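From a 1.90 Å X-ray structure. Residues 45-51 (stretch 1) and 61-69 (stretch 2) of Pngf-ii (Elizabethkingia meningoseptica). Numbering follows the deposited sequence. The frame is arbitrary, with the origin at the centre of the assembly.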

# COMPACT_ATOMS: atom_id res chain seq x y z
N ASP A 45 -7.65 3.54 22.89
CA ASP A 45 -6.95 2.71 21.92
C ASP A 45 -5.69 3.40 21.38
O ASP A 45 -5.65 4.62 21.28
CB ASP A 45 -7.88 2.39 20.75
CG ASP A 45 -9.01 1.45 21.15
OD1 ASP A 45 -8.72 0.38 21.70
OD2 ASP A 45 -10.17 1.80 20.89
N PHE A 46 -4.67 2.62 21.02
CA PHE A 46 -3.47 3.19 20.40
C PHE A 46 -3.73 3.49 18.91
O PHE A 46 -4.49 2.79 18.27
CB PHE A 46 -2.30 2.23 20.49
CG PHE A 46 -1.96 1.83 21.89
CD1 PHE A 46 -1.40 2.74 22.77
CD2 PHE A 46 -2.18 0.52 22.32
CE1 PHE A 46 -1.07 2.36 24.06
CE2 PHE A 46 -1.85 0.14 23.61
CZ PHE A 46 -1.30 1.06 24.48
N PRO A 47 -3.12 4.56 18.37
CA PRO A 47 -2.29 5.55 19.04
C PRO A 47 -3.15 6.60 19.71
O PRO A 47 -4.21 6.92 19.20
CB PRO A 47 -1.50 6.17 17.89
CG PRO A 47 -2.45 6.13 16.74
CD PRO A 47 -3.30 4.88 16.94
N PHE A 48 -2.71 7.13 20.85
CA PHE A 48 -3.36 8.26 21.47
C PHE A 48 -2.31 9.26 21.94
O PHE A 48 -1.14 8.92 22.07
CB PHE A 48 -4.33 7.84 22.58
CG PHE A 48 -3.68 7.18 23.77
CD1 PHE A 48 -3.11 7.93 24.77
CD2 PHE A 48 -3.72 5.80 23.92
CE1 PHE A 48 -2.53 7.33 25.88
CE2 PHE A 48 -3.14 5.19 25.02
CZ PHE A 48 -2.57 5.96 26.01
N GLU A 49 -2.74 10.50 22.15
CA GLU A 49 -1.83 11.58 22.52
C GLU A 49 -2.22 12.31 23.78
O GLU A 49 -3.40 12.46 24.12
CB GLU A 49 -1.70 12.59 21.41
CG GLU A 49 -0.97 12.09 20.18
CD GLU A 49 -0.98 13.14 19.10
OE1 GLU A 49 -0.05 14.00 19.11
OE2 GLU A 49 -1.92 13.11 18.28
N VAL A 50 -1.19 12.81 24.45
CA VAL A 50 -1.34 13.67 25.60
C VAL A 50 -0.43 14.89 25.40
O VAL A 50 0.61 14.80 24.75
CB VAL A 50 -0.92 12.84 26.86
CG1 VAL A 50 -0.32 13.68 27.94
CG2 VAL A 50 -2.10 12.02 27.35
N ASN A 51 -0.81 16.03 25.99
CA ASN A 51 0.03 17.21 25.94
C ASN A 51 0.41 17.65 27.38
O ASN A 51 -0.36 17.51 28.30
CB ASN A 51 -0.75 18.28 25.18
CG ASN A 51 -0.00 19.58 25.04
OD1 ASN A 51 0.68 19.80 24.04
ND2 ASN A 51 -0.15 20.45 26.02
N SER A 61 5.12 19.93 25.37
CA SER A 61 5.51 18.56 25.00
C SER A 61 4.28 17.77 24.58
O SER A 61 3.27 17.75 25.26
CB SER A 61 6.21 17.87 26.16
OG SER A 61 7.47 18.46 26.41
N GLN A 62 4.39 17.14 23.42
CA GLN A 62 3.35 16.30 22.90
C GLN A 62 3.86 14.86 22.95
O GLN A 62 4.95 14.57 22.47
CB GLN A 62 3.05 16.70 21.46
CG GLN A 62 1.75 16.15 20.94
CD GLN A 62 0.51 16.82 21.52
OE1 GLN A 62 0.56 17.95 22.01
NE2 GLN A 62 -0.60 16.13 21.43
N PHE A 63 3.05 13.97 23.50
CA PHE A 63 3.41 12.57 23.69
C PHE A 63 2.43 11.71 22.92
O PHE A 63 1.23 11.92 23.03
CB PHE A 63 3.28 12.16 25.16
CG PHE A 63 4.15 12.95 26.09
CD1 PHE A 63 3.70 14.15 26.63
CD2 PHE A 63 5.41 12.49 26.46
CE1 PHE A 63 4.51 14.87 27.51
CE2 PHE A 63 6.21 13.21 27.32
CZ PHE A 63 5.76 14.41 27.85
N ALA A 64 2.94 10.71 22.22
CA ALA A 64 2.12 9.76 21.50
C ALA A 64 2.38 8.35 22.04
O ALA A 64 3.51 7.90 22.06
CB ALA A 64 2.41 9.82 20.00
N PHE A 65 1.31 7.69 22.46
CA PHE A 65 1.39 6.35 23.00
C PHE A 65 1.09 5.42 21.83
O PHE A 65 -0.00 5.41 21.33
CB PHE A 65 0.36 6.17 24.12
CG PHE A 65 0.65 6.99 25.35
CD1 PHE A 65 0.72 8.37 25.30
CD2 PHE A 65 0.83 6.36 26.58
CE1 PHE A 65 0.99 9.12 26.44
CE2 PHE A 65 1.10 7.11 27.73
CZ PHE A 65 1.18 8.49 27.65
N LEU A 66 2.09 4.69 21.37
CA LEU A 66 1.98 3.98 20.09
C LEU A 66 1.52 2.57 20.28
O LEU A 66 0.78 2.01 19.44
CB LEU A 66 3.32 3.98 19.37
CG LEU A 66 3.89 5.38 19.11
CD1 LEU A 66 5.16 5.24 18.30
CD2 LEU A 66 2.88 6.25 18.39
N ASN A 67 1.99 1.97 21.37
CA ASN A 67 1.60 0.61 21.71
C ASN A 67 1.83 0.47 23.21
O ASN A 67 2.11 1.48 23.88
CB ASN A 67 2.36 -0.40 20.84
CG ASN A 67 3.87 -0.19 20.87
OD1 ASN A 67 4.50 0.14 19.88
ND2 ASN A 67 4.45 -0.44 22.00
N ASN A 68 1.71 -0.73 23.76
CA ASN A 68 1.77 -0.91 25.21
C ASN A 68 3.11 -0.53 25.84
O ASN A 68 3.18 -0.28 27.04
CB ASN A 68 1.46 -2.36 25.59
CG ASN A 68 0.03 -2.74 25.28
OD1 ASN A 68 -0.84 -2.64 26.14
ND2 ASN A 68 -0.21 -3.15 24.03
N ASN A 69 4.15 -0.48 25.02
CA ASN A 69 5.49 -0.21 25.52
C ASN A 69 6.11 1.11 25.03
O ASN A 69 6.99 1.64 25.69
CB ASN A 69 6.39 -1.39 25.14
CG ASN A 69 5.73 -2.75 25.42
OD1 ASN A 69 5.37 -3.05 26.56
ND2 ASN A 69 5.57 -3.56 24.38

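How do the two backbones meet? Residues 48-51 and 61-65 run as neighbouring antiparallel strands, their directions 156° apart and their axes approaching to 4.7 Å. Phe 48 and Phe 65 form one hydrogen-bonded pair: Phe 65 N gives a nearly straight bond to Phe 48 O at 2.8 Å, and Phe 48 N reaches Phe 65 O at 3.2 Å. Two residues along, the pattern repeats, with Val 50 N to Phe 63 O and Phe 63 N to Val 50 O both at 2.9 Å. Between these pairs the CA atoms of Glu 49 and Ala 64 come within 4.5 Å, and CA-H...O contacts fill the gaps, among them Glu 49 CA to Phe 63 O at 3.1 Å.

What packs on the sheet face that carries Phe 48, Val 50, Phe 63 and Phe 65? The centre is an offset stack of the Phe 48 and Phe 65 rings, with centroids 4.5 Å apart and planes inclined by 18°. With chi1 in the p well, the Phe 48 ring leans from its own strand toward the other one, and Phe 65 CB sits over its face, 3.6 Å from the centroid of the Phe 48 ring. Phe 48 CE1 in turn lies over the Phe 65 ring, 3.2 Å from Phe 65 CG. Buried Val 50 adds a compact, branched apolar surface: its CB is 4.2 Å from Phe 65 CE1, and its CG1 is 4.3 Å from Phe 63 CD1.

What lies on the other face? Here the residues are mostly polar. Gln 62 reaches diagonally to Glu 49, its NE2 donating to Glu 49 OE1 at 3.2 Å; the long, flexible side chains let an amide meet a carboxylate across the strands. Ala 64, directly paired with Glu 49, offers only a methyl group, and Glu 49 CG passes 4.1 Å from Ala 64 CB.

How does the contact continue beyond the paired strands? Phe 46 points toward the second stretch and lays its ring along the backbone of the turn, with the carbonyl carbon of Asn 67 over one face and Phe 65 O near the ring plane, 3.3 Å from Phe 46 CD1. After the cis peptide bond, Pro 47 has no amide hydrogen to donate, but its CA makes a CA-H...O contact with Phe 65 O at 3.2 Å. In all, the two stretches bury 690 Å² between them, with Phe 65 and Phe 46 the most extensively covered residues.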